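Local coordinates for protein methyltransferase (Streptococcus pyogenes, PDB 2ESR) that probably transfers methyl groups from S-adenosylmethionine, most likely to a guanine of ribosomal RNA as in related enzymes of its family, at residues L97-D107 with N126-E137; F39-I47 with A66-T77. All blocks are in the same frame, centred on the assembly; numbering follows the deposited sequence.

Contact 1 lies about 6 Å from the chain's centre (centre to centre) and joins two neighbouring parallel strands of the central sheet; 13 of its 22 touching residues are buried, with exposed charged groups at its ends. Contact 2 lies farther out, about 13 Å from that centre, where a glycine-rich loop and the start of helix 44-51 meet helix 64-75; only 3 of 11 are buried. Main-chain hydrogen bonds dominate contact 1. Contact 2 instead depends on isoleucine side chains, Ile70 against the loop backbone and Ile47 against Asn73 and Thr77, with one weak hydrogen bond from an asparagine amide. The two meet where Phe105 CD1 lies 3.7 Å from Leu45 CD1, and each also reaches the second subunit.

Contact 1: residues L97-D107 with N126-E137; sequences LTGRFDLVFLD and NLLSEQVMVVCE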
loop_
_atom_site.group_PDB
_atom_site.type_symbol
_atom_site.label_atom_id
_atom_site.label_comp_id
_atom_site.label_asym_id
_atom_site.label_seq_id
_atom_site.Cartn_x
_atom_site.Cartn_y
_atom_site.Cartn_z
ATOM N N LEU A 97 3.732 -8.065 -3.345
ATOM C CA LEU A 97 3.052 -7.930 -2.054
ATOM C C LEU A 97 3.806 -8.681 -0.961
ATOM O O LEU A 97 4.481 -9.669 -1.238
ATOM C CB LEU A 97 1.629 -8.476 -2.160
ATOM C CG LEU A 97 0.750 -7.821 -3.223
ATOM C CD1 LEU A 97 -0.587 -8.556 -3.312
ATOM C CD2 LEU A 97 0.543 -6.360 -2.875
ATOM N N THR A 98 3.677 -8.238 0.288
ATOM C CA THR A 98 4.398 -8.910 1.366
ATOM C C THR A 98 3.622 -9.255 2.628
ATOM O O THR A 98 3.913 -10.261 3.274
ATOM C CB THR A 98 5.598 -8.078 1.826
ATOM O OG1 THR A 98 5.122 -6.897 2.480
ATOM C CG2 THR A 98 6.462 -7.690 0.640
ATOM N N GLY A 99 2.658 -8.423 2.994
ATOM C CA GLY A 99 1.916 -8.679 4.215
ATOM C C GLY A 99 0.800 -9.691 4.076
ATOM O O GLY A 99 0.330 -9.958 2.972
ATOM N N ARG A 100 0.392 -10.272 5.199
ATOM C CA ARG A 100 -0.699 -11.237 5.206
ATOM C C ARG A 100 -1.983 -10.428 5.048
ATOM O O ARG A 100 -2.135 -9.374 5.666
ATOM C CB ARG A 100 -0.734 -11.991 6.535
ATOM C CG ARG A 100 0.441 -12.926 6.764
ATOM C CD ARG A 100 0.225 -14.262 6.076
ATOM N NE ARG A 100 1.321 -15.194 6.332
ATOM C CZ ARG A 100 1.295 -16.482 6.007
ATOM N NH1 ARG A 100 0.226 -16.998 5.419
ATOM N NH2 ARG A 100 2.346 -17.253 6.256
ATOM N N PHE A 101 -2.897 -10.911 4.216
ATOM C CA PHE A 101 -4.158 -10.216 3.999
ATOM C C PHE A 101 -5.291 -10.993 4.638
ATOM O O PHE A 101 -5.342 -12.213 4.544
ATOM C CB PHE A 101 -4.394 -10.038 2.505
ATOM C CG PHE A 101 -3.470 -9.035 1.884
ATOM C CD1 PHE A 101 -3.737 -7.677 1.998
ATOM C CD2 PHE A 101 -2.303 -9.440 1.247
ATOM C CE1 PHE A 101 -2.851 -6.729 1.490
ATOM C CE2 PHE A 101 -1.409 -8.496 0.733
ATOM C CZ PHE A 101 -1.685 -7.141 0.857
ATOM N N ASP A 102 -6.190 -10.271 5.293
ATOM C CA ASP A 102 -7.312 -10.882 5.996
ATOM C C ASP A 102 -8.572 -11.016 5.155
ATOM O O ASP A 102 -9.412 -11.888 5.407
ATOM C CB ASP A 102 -7.617 -10.065 7.249
ATOM C CG ASP A 102 -6.381 -9.824 8.095
ATOM O OD1 ASP A 102 -5.808 -8.714 8.032
ATOM O OD2 ASP A 102 -5.973 -10.754 8.811
ATOM N N LEU A 103 -8.703 -10.155 4.154
ATOM C CA LEU A 103 -9.872 -10.171 3.289
ATOM C C LEU A 103 -9.418 -9.862 1.866
ATOM O O LEU A 103 -8.770 -8.851 1.615
ATOM C CB LEU A 103 -10.881 -9.120 3.770
ATOM C CG LEU A 103 -12.172 -8.882 2.971
ATOM C CD1 LEU A 103 -12.968 -10.188 2.830
ATOM C CD2 LEU A 103 -13.012 -7.823 3.693
ATOM N N VAL A 104 -9.754 -10.746 0.940
ATOM C CA VAL A 104 -9.361 -10.569 -0.443
ATOM C C VAL A 104 -10.598 -10.573 -1.328
ATOM O O VAL A 104 -11.450 -11.445 -1.199
ATOM C CB VAL A 104 -8.414 -11.717 -0.885
ATOM C CG1 VAL A 104 -8.007 -11.539 -2.340
ATOM C CG2 VAL A 104 -7.177 -11.741 0.012
ATOM N N PHE A 105 -10.702 -9.583 -2.204
ATOM C CA PHE A 105 -11.822 -9.508 -3.130
ATOM C C PHE A 105 -11.316 -9.831 -4.525
ATOM O O PHE A 105 -10.323 -9.252 -4.976
ATOM C CB PHE A 105 -12.448 -8.113 -3.115
ATOM C CG PHE A 105 -13.222 -7.811 -1.862
ATOM C CD1 PHE A 105 -14.385 -8.505 -1.571
ATOM C CD2 PHE A 105 -12.769 -6.855 -0.960
ATOM C CE1 PHE A 105 -15.091 -8.257 -0.387
ATOM C CE2 PHE A 105 -13.465 -6.596 0.226
ATOM C CZ PHE A 105 -14.628 -7.300 0.513
ATOM N N LEU A 106 -11.999 -10.752 -5.205
ATOM C CA LEU A 106 -11.609 -11.160 -6.553
ATOM C C LEU A 106 -12.803 -11.160 -7.496
ATOM O O LEU A 106 -13.777 -11.881 -7.280
ATOM C CB LEU A 106 -11.016 -12.575 -6.550
ATOM C CG LEU A 106 -9.817 -12.922 -5.669
ATOM C CD1 LEU A 106 -9.429 -14.378 -5.935
ATOM C CD2 LEU A 106 -8.635 -11.998 -5.971
ATOM N N ASP A 107 -12.721 -10.342 -8.537
ATOM C CA ASP A 107 -13.769 -10.265 -9.559
ATOM C C ASP A 107 -12.999 -9.980 -10.841
ATOM O O ASP A 107 -12.984 -8.853 -11.338
ATOM C CB ASP A 107 -14.754 -9.129 -9.264
ATOM C CG ASP A 107 -15.909 -9.094 -10.257
ATOM O OD1 ASP A 107 -16.899 -8.371 -10.014
ATOM O OD2 ASP A 107 -15.815 -9.792 -11.289
ATOM N N ASN A 126 2.264 -17.252 0.331
ATOM C CA ASN A 126 1.908 -17.086 1.740
ATOM C C ASN A 126 1.418 -15.685 2.056
ATOM O O ASN A 126 1.840 -15.072 3.037
ATOM C CB ASN A 126 3.104 -17.428 2.626
ATOM C CG ASN A 126 3.712 -18.760 2.275
ATOM O OD1 ASN A 126 4.657 -18.835 1.486
ATOM N ND2 ASN A 126 3.164 -19.828 2.840
ATOM N N LEU A 127 0.510 -15.189 1.222
ATOM C CA LEU A 127 -0.041 -13.854 1.385
ATOM C C LEU A 127 -1.409 -13.840 2.062
ATOM O O LEU A 127 -2.015 -12.780 2.212
ATOM C CB LEU A 127 -0.160 -13.178 0.019
ATOM C CG LEU A 127 1.166 -12.890 -0.694
ATOM C CD1 LEU A 127 0.901 -12.468 -2.134
ATOM C CD2 LEU A 127 1.906 -11.805 0.060
ATOM N N LEU A 128 -1.892 -15.011 2.464
ATOM C CA LEU A 128 -3.205 -15.112 3.099
ATOM C C LEU A 128 -3.127 -15.389 4.598
ATOM O O LEU A 128 -2.418 -16.295 5.035
ATOM C CB LEU A 128 -4.016 -16.229 2.438
ATOM C CG LEU A 128 -4.202 -16.135 0.922
ATOM C CD1 LEU A 128 -4.979 -17.343 0.435
ATOM C CD2 LEU A 128 -4.932 -14.843 0.563
ATOM N N SER A 129 -3.864 -14.617 5.385
ATOM C CA SER A 129 -3.856 -14.832 6.830
ATOM C C SER A 129 -4.526 -16.167 7.116
ATOM O O SER A 129 -5.225 -16.720 6.262
ATOM C CB SER A 129 -4.628 -13.724 7.543
ATOM O OG SER A 129 -6.028 -13.898 7.371
ATOM N N GLU A 130 -4.298 -16.696 8.313
ATOM C CA GLU A 130 -4.903 -17.961 8.711
ATOM C C GLU A 130 -6.421 -17.880 8.570
ATOM O O GLU A 130 -7.065 -18.791 8.038
ATOM C CB GLU A 130 -4.551 -18.265 10.172
ATOM C CG GLU A 130 -3.087 -18.571 10.418
ATOM C CD GLU A 130 -2.700 -19.963 9.953
ATOM O OE1 GLU A 130 -2.851 -20.255 8.746
ATOM O OE2 GLU A 130 -2.245 -20.766 10.798
ATOM N N GLN A 131 -6.981 -16.771 9.040
ATOM C CA GLN A 131 -8.429 -16.554 9.027
ATOM C C GLN A 131 -8.927 -15.760 7.831
ATOM O O GLN A 131 -9.960 -15.094 7.897
ATOM C CB GLN A 131 -8.839 -15.836 10.311
ATOM C CG GLN A 131 -8.566 -16.643 11.563
ATOM C CD GLN A 131 -9.317 -17.954 11.559
ATOM O OE1 GLN A 131 -10.529 -17.982 11.341
ATOM N NE2 GLN A 131 -8.605 -19.053 11.798
ATOM N N VAL A 132 -8.200 -15.848 6.725
ATOM C CA VAL A 132 -8.576 -15.113 5.526
ATOM C C VAL A 132 -9.931 -15.499 4.937
ATOM O O VAL A 132 -10.393 -16.637 5.067
ATOM C CB VAL A 132 -7.515 -15.313 4.408
ATOM C CG1 VAL A 132 -7.585 -16.730 3.885
ATOM C CG2 VAL A 132 -7.724 -14.319 3.276
HETATM N N MSE A 133 -10.566 -14.525 4.299
HETATM C CA MSE A 133 -11.802 -14.748 3.581
HETATM C C MSE A 133 -11.494 -14.239 2.170
HETATM O O MSE A 133 -11.122 -13.070 1.991
HETATM C CB MSE A 133 -12.962 -13.952 4.184
HETATM C CG MSE A 133 -13.534 -14.588 5.432
HETATM SE SE MSE A 133 -15.066 -13.587 6.012
HETATM C CE MSE A 133 -14.164 -12.052 6.695
ATOM N N VAL A 134 -11.580 -15.129 1.183
ATOM C CA VAL A 134 -11.363 -14.749 -0.213
ATOM C C VAL A 134 -12.758 -14.728 -0.834
ATOM O O VAL A 134 -13.396 -15.774 -1.041
ATOM C CB VAL A 134 -10.456 -15.754 -0.958
ATOM C CG1 VAL A 134 -10.277 -15.311 -2.411
ATOM C CG2 VAL A 134 -9.091 -15.810 -0.285
ATOM N N VAL A 135 -13.229 -13.517 -1.097
ATOM C CA VAL A 135 -14.560 -13.281 -1.636
ATOM C C VAL A 135 -14.548 -13.090 -3.136
ATOM O O VAL A 135 -13.937 -12.154 -3.655
ATOM C CB VAL A 135 -15.186 -12.032 -0.975
ATOM C CG1 VAL A 135 -16.584 -11.812 -1.495
ATOM C CG2 VAL A 135 -15.201 -12.206 0.539
ATOM N N CYS A 136 -15.257 -13.974 -3.825
ATOM C CA CYS A 136 -15.329 -13.939 -5.272
ATOM C C CYS A 136 -16.718 -13.572 -5.755
ATOM O O CYS A 136 -17.693 -14.205 -5.370
ATOM C CB CYS A 136 -14.967 -15.309 -5.840
ATOM S SG CYS A 136 -13.404 -15.975 -5.233
ATOM N N GLU A 137 -16.807 -12.545 -6.591
ATOM C CA GLU A 137 -18.099 -12.150 -7.148
ATOM C C GLU A 137 -18.006 -12.472 -8.631
ATOM O O GLU A 137 -17.074 -12.037 -9.312
ATOM C CB GLU A 137 -18.361 -10.655 -6.931
ATOM C CG GLU A 137 -19.695 -10.191 -7.509
ATOM C CD GLU A 137 -20.063 -8.782 -7.084
ATOM O OE1 GLU A 137 -19.159 -7.918 -7.041
ATOM O OE2 GLU A 137 -21.257 -8.538 -6.804
HETATM O O HOH W 1 -10.300 -12.366 7.993
HETATM O O HOH W 2 -7.236 -12.782 9.637
HETATM O O HOH W 3 -16.953 -6.704 -7.870
#
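Val104 and Val135 lie in adjacent parallel strands, the two ends of a beta-alpha-beta crossover whose helix, 111-124, covers one face, as in Rossmann-like methyltransferases. The main-chain bonds alternate: Val104 N gives to Met133 O (2.9 Å), Val104 O takes Val135 N (2.7 Å), and Val135 O takes Leu106 N. Near Asp102 and Ser129 the pairing is interrupted by the type I turn Ser129 to Val132.

Apolar side chains then fill both faces. Leu106 CD1 touches Val134 CG1 (3.7 Å) under helix 111-124; on the other face Phe105 runs alongside Val135, Phe105 CD1 3.7 Å from Val135 CB, and Leu103 and Met133, a selenomethionine, meet Ile26 of helix 19-26. Beta-branched valines suit extended backbone.

Charged groups mark the ends. Arg100, bent at chi2 (-83°), turns its guanidinium back to the other strand: Arg100 NH1 bonds Leu128 O at 2.8 Å, close to the guanidinium plane, while Asn126 O sits over one face. At the far end the like-charged Asp107 and Glu137 come close without bonding each other directly; a water donates to both, 2.7 Å from Asp107 OD1 and 2.7 Å from Glu137 OE1.

Contact 2: residues F39-I47 with A66-T77; sequences FAGSGGLAI and AQAIIQDNIIMT
Ser42 and Ile70 bring the two backbones together, their CA atoms 5.0 Å apart where the loop passes the middle of helix 64-75. The loop makes a type II' turn from Ala40 to Gly43, closed by Gly43 N on Ala40 O at 2.8 Å, and Gly43 then takes the N-cap position of helix 44-51. Gly41 and Gly43 both have positive phi (64° at Gly41), a conformation that glycine adopts easily; lacking a side chain, Gly43 also lets Ile70 press against the loop. The sequence fits the GxGxxA pattern of Rossmann-type folds, so this is probably the glycine-rich cofactor loop of the methyltransferase.

Ile70 carries the part of the contact nearest the turn. It lays its CG1-CD1 arm along the turn, Ile70 CD1 reaching 3.1 Å from Gly41 O, while Ala66, small enough to sit close, brings its CB to 3.3 Å from that same oxygen. One turn further on, the Asn73 amide reaches across, ND2 giving Ser42 O a weak, bent hydrogen bond (3.2 Å, 135°).

Toward Thr77 the contact is made by side-chain carbons. The extended Ile47 crosses Asn73 at about a right angle, Ile47 CD1 3.4 Å from Asn73 CB. Ile47 CG2 meets Thr77 CG2 at 3.4 Å, tighter than usual carbon contact. Thr77 has chi1 of 69°, which turns OG1 back to bond Ile74 O at 2.6 Å and offers the methyl to Ile47; threonine thus satisfies its hydroxyl on the backbone and still presents a methyl to Ile47.

Around this, Ile70 packs on Leu59 of strand 56-60 and Leu85 of strand 83-86, Ile74 and Thr77 rest on Phe83, and Gln67 and Gln71 of helix 64-75 touch Thr98 of the second subunit.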
loop_
_atom_site.group_PDB
_atom_site.type_symbol
_atom_site.label_atom_id
_atom_site.label_comp_id
_atom_site.label_asym_id
_atom_site.label_seq_id
_atom_site.Cartn_x
_atom_site.Cartn_y
_atom_site.Cartn_z
ATOM N N PHE A 39 -8.077 -6.750 -9.266
ATOM C CA PHE A 39 -9.022 -6.462 -10.343
ATOM C C PHE A 39 -10.077 -5.582 -9.674
ATOM O O PHE A 39 -11.278 -5.801 -9.819
ATOM C CB PHE A 39 -9.665 -7.754 -10.869
ATOM C CG PHE A 39 -8.687 -8.884 -11.082
ATOM C CD1 PHE A 39 -8.483 -9.840 -10.088
ATOM C CD2 PHE A 39 -7.967 -8.987 -12.269
ATOM C CE1 PHE A 39 -7.574 -10.883 -10.275
ATOM C CE2 PHE A 39 -7.055 -10.026 -12.465
ATOM C CZ PHE A 39 -6.861 -10.975 -11.465
ATOM N N ALA A 40 -9.598 -4.577 -8.947
ATOM C CA ALA A 40 -10.432 -3.669 -8.162
ATOM C C ALA A 40 -11.599 -2.930 -8.812
ATOM O O ALA A 40 -12.570 -2.599 -8.127
ATOM C CB ALA A 40 -9.541 -2.670 -7.443
ATOM N N GLY A 41 -11.516 -2.658 -10.110
ATOM C CA GLY A 41 -12.599 -1.949 -10.772
ATOM C C GLY A 41 -12.768 -0.545 -10.219
ATOM O O GLY A 41 -11.863 0.278 -10.339
ATOM N N SER A 42 -13.922 -0.266 -9.617
ATOM C CA SER A 42 -14.180 1.045 -9.032
ATOM C C SER A 42 -13.767 1.055 -7.560
ATOM O O SER A 42 -13.894 2.072 -6.872
ATOM C CB SER A 42 -15.662 1.400 -9.165
ATOM O OG SER A 42 -16.048 1.430 -10.531
ATOM N N GLY A 43 -13.280 -0.089 -7.087
ATOM C CA GLY A 43 -12.834 -0.215 -5.708
ATOM C C GLY A 43 -13.935 -0.220 -4.662
ATOM O O GLY A 43 -13.656 -0.164 -3.467
ATOM N N GLY A 44 -15.182 -0.304 -5.110
ATOM C CA GLY A 44 -16.317 -0.294 -4.200
ATOM C C GLY A 44 -16.273 -1.256 -3.025
ATOM O O GLY A 44 -16.619 -0.882 -1.907
ATOM N N LEU A 45 -15.849 -2.494 -3.261
ATOM C CA LEU A 45 -15.790 -3.476 -2.182
ATOM C C LEU A 45 -14.732 -3.145 -1.137
ATOM O O LEU A 45 -14.995 -3.232 0.059
ATOM C CB LEU A 45 -15.538 -4.875 -2.749
ATOM C CG LEU A 45 -16.692 -5.416 -3.602
ATOM C CD1 LEU A 45 -16.330 -6.785 -4.152
ATOM C CD2 LEU A 45 -17.957 -5.494 -2.751
ATOM N N ALA A 46 -13.543 -2.759 -1.586
ATOM C CA ALA A 46 -12.471 -2.424 -0.653
ATOM C C ALA A 46 -12.857 -1.227 0.210
ATOM O O ALA A 46 -12.630 -1.218 1.419
ATOM C CB ALA A 46 -11.181 -2.122 -1.415
ATOM N N ILE A 47 -13.448 -0.217 -0.420
ATOM C CA ILE A 47 -13.854 0.988 0.290
ATOM C C ILE A 47 -14.926 0.683 1.336
ATOM O O ILE A 47 -14.843 1.142 2.472
ATOM C CB ILE A 47 -14.372 2.049 -0.701
ATOM C CG1 ILE A 47 -13.241 2.436 -1.659
ATOM C CG2 ILE A 47 -14.894 3.270 0.050
ATOM C CD1 ILE A 47 -13.655 3.369 -2.766
ATOM N N ALA A 66 -10.649 3.098 -14.663
ATOM C CA ALA A 66 -11.034 2.542 -13.373
ATOM C C ALA A 66 -10.199 3.217 -12.290
ATOM O O ALA A 66 -10.708 3.581 -11.235
ATOM C CB ALA A 66 -10.797 1.037 -13.362
ATOM N N GLN A 67 -8.910 3.390 -12.564
ATOM C CA GLN A 67 -8.011 4.031 -11.608
ATOM C C GLN A 67 -8.506 5.421 -11.235
ATOM O O GLN A 67 -8.471 5.812 -10.066
ATOM C CB GLN A 67 -6.596 4.132 -12.186
ATOM C CG GLN A 67 -5.884 2.800 -12.331
ATOM C CD GLN A 67 -5.785 2.055 -11.018
ATOM O OE1 GLN A 67 -6.800 1.691 -10.420
ATOM N NE2 GLN A 67 -4.561 1.825 -10.554
ATOM N N ALA A 68 -8.968 6.170 -12.229
ATOM C CA ALA A 68 -9.467 7.514 -11.986
ATOM C C ALA A 68 -10.663 7.454 -11.044
ATOM O O ALA A 68 -10.758 8.225 -10.088
ATOM C CB ALA A 68 -9.857 8.170 -13.303
ATOM N N ILE A 69 -11.573 6.524 -11.312
ATOM C CA ILE A 69 -12.759 6.377 -10.484
ATOM C C ILE A 69 -12.377 6.004 -9.059
ATOM O O ILE A 69 -12.884 6.583 -8.101
ATOM C CB ILE A 69 -13.701 5.310 -11.065
ATOM C CG1 ILE A 69 -14.161 5.746 -12.457
ATOM C CG2 ILE A 69 -14.903 5.115 -10.149
ATOM C CD1 ILE A 69 -15.003 4.723 -13.182
ATOM N N ILE A 70 -11.473 5.041 -8.921
ATOM C CA ILE A 70 -11.036 4.609 -7.602
ATOM C C ILE A 70 -10.468 5.772 -6.804
ATOM O O ILE A 70 -10.847 5.994 -5.657
ATOM C CB ILE A 70 -9.954 3.518 -7.697
ATOM C CG1 ILE A 70 -10.542 2.248 -8.308
ATOM C CG2 ILE A 70 -9.387 3.237 -6.316
ATOM C CD1 ILE A 70 -9.514 1.156 -8.546
ATOM N N GLN A 71 -9.554 6.513 -7.420
ATOM C CA GLN A 71 -8.927 7.648 -6.758
ATOM C C GLN A 71 -9.954 8.654 -6.255
ATOM O O GLN A 71 -9.819 9.188 -5.153
ATOM C CB GLN A 71 -7.927 8.312 -7.712
ATOM C CG GLN A 71 -6.678 7.463 -7.926
ATOM C CD GLN A 71 -5.766 7.994 -9.017
ATOM O OE1 GLN A 71 -5.371 9.157 -9.001
ATOM N NE2 GLN A 71 -5.422 7.134 -9.969
ATOM N N ASP A 72 -10.986 8.904 -7.053
ATOM C CA ASP A 72 -12.035 9.837 -6.657
ATOM C C ASP A 72 -12.840 9.281 -5.483
ATOM O O ASP A 72 -13.095 9.991 -4.511
ATOM C CB ASP A 72 -12.968 10.123 -7.839
ATOM C CG ASP A 72 -12.302 10.954 -8.922
ATOM O OD1 ASP A 72 -12.912 11.123 -10.001
ATOM O OD2 ASP A 72 -11.173 11.446 -8.697
ATOM N N ASN A 73 -13.234 8.011 -5.576
ATOM C CA ASN A 73 -14.008 7.374 -4.512
ATOM C C ASN A 73 -13.236 7.359 -3.197
ATOM O O ASN A 73 -13.818 7.496 -2.124
ATOM C CB ASN A 73 -14.377 5.931 -4.888
ATOM C CG ASN A 73 -15.406 5.853 -6.003
ATOM O OD1 ASN A 73 -16.408 6.565 -5.990
ATOM N ND2 ASN A 73 -15.171 4.970 -6.964
ATOM N N ILE A 74 -11.922 7.182 -3.292
ATOM C CA ILE A 74 -11.069 7.143 -2.113
ATOM C C ILE A 74 -11.080 8.482 -1.379
ATOM O O ILE A 74 -10.972 8.531 -0.154
ATOM C CB ILE A 74 -9.619 6.778 -2.496
ATOM C CG1 ILE A 74 -9.568 5.341 -3.024
ATOM C CG2 ILE A 74 -8.706 6.930 -1.292
ATOM C CD1 ILE A 74 -8.204 4.909 -3.530
ATOM N N ILE A 75 -11.214 9.566 -2.135
ATOM C CA ILE A 75 -11.242 10.899 -1.545
ATOM C C ILE A 75 -12.538 11.117 -0.770
ATOM O O ILE A 75 -12.536 11.726 0.298
ATOM C CB ILE A 75 -11.125 11.994 -2.624
ATOM C CG1 ILE A 75 -9.869 11.766 -3.463
ATOM C CG2 ILE A 75 -11.062 13.364 -1.965
ATOM C CD1 ILE A 75 -9.725 12.725 -4.624
HETATM N N MSE A 76 -13.642 10.610 -1.312
HETATM C CA MSE A 76 -14.946 10.755 -0.675
HETATM C C MSE A 76 -15.045 10.057 0.678
HETATM O O MSE A 76 -15.997 10.282 1.425
HETATM C CB MSE A 76 -16.049 10.225 -1.597
HETATM C CG MSE A 76 -16.321 11.095 -2.814
HETATM SE SE MSE A 76 -17.850 10.479 -3.831
HETATM C CE MSE A 76 -19.256 11.187 -2.710
ATOM N N THR A 77 -14.069 9.212 0.993
ATOM C CA THR A 77 -14.074 8.495 2.263
ATOM C C THR A 77 -13.435 9.337 3.359
ATOM O O THR A 77 -13.494 8.987 4.539
ATOM C CB THR A 77 -13.298 7.166 2.171
ATOM O OG1 THR A 77 -11.901 7.439 2.008
ATOM C CG2 THR A 77 -13.786 6.346 0.989
#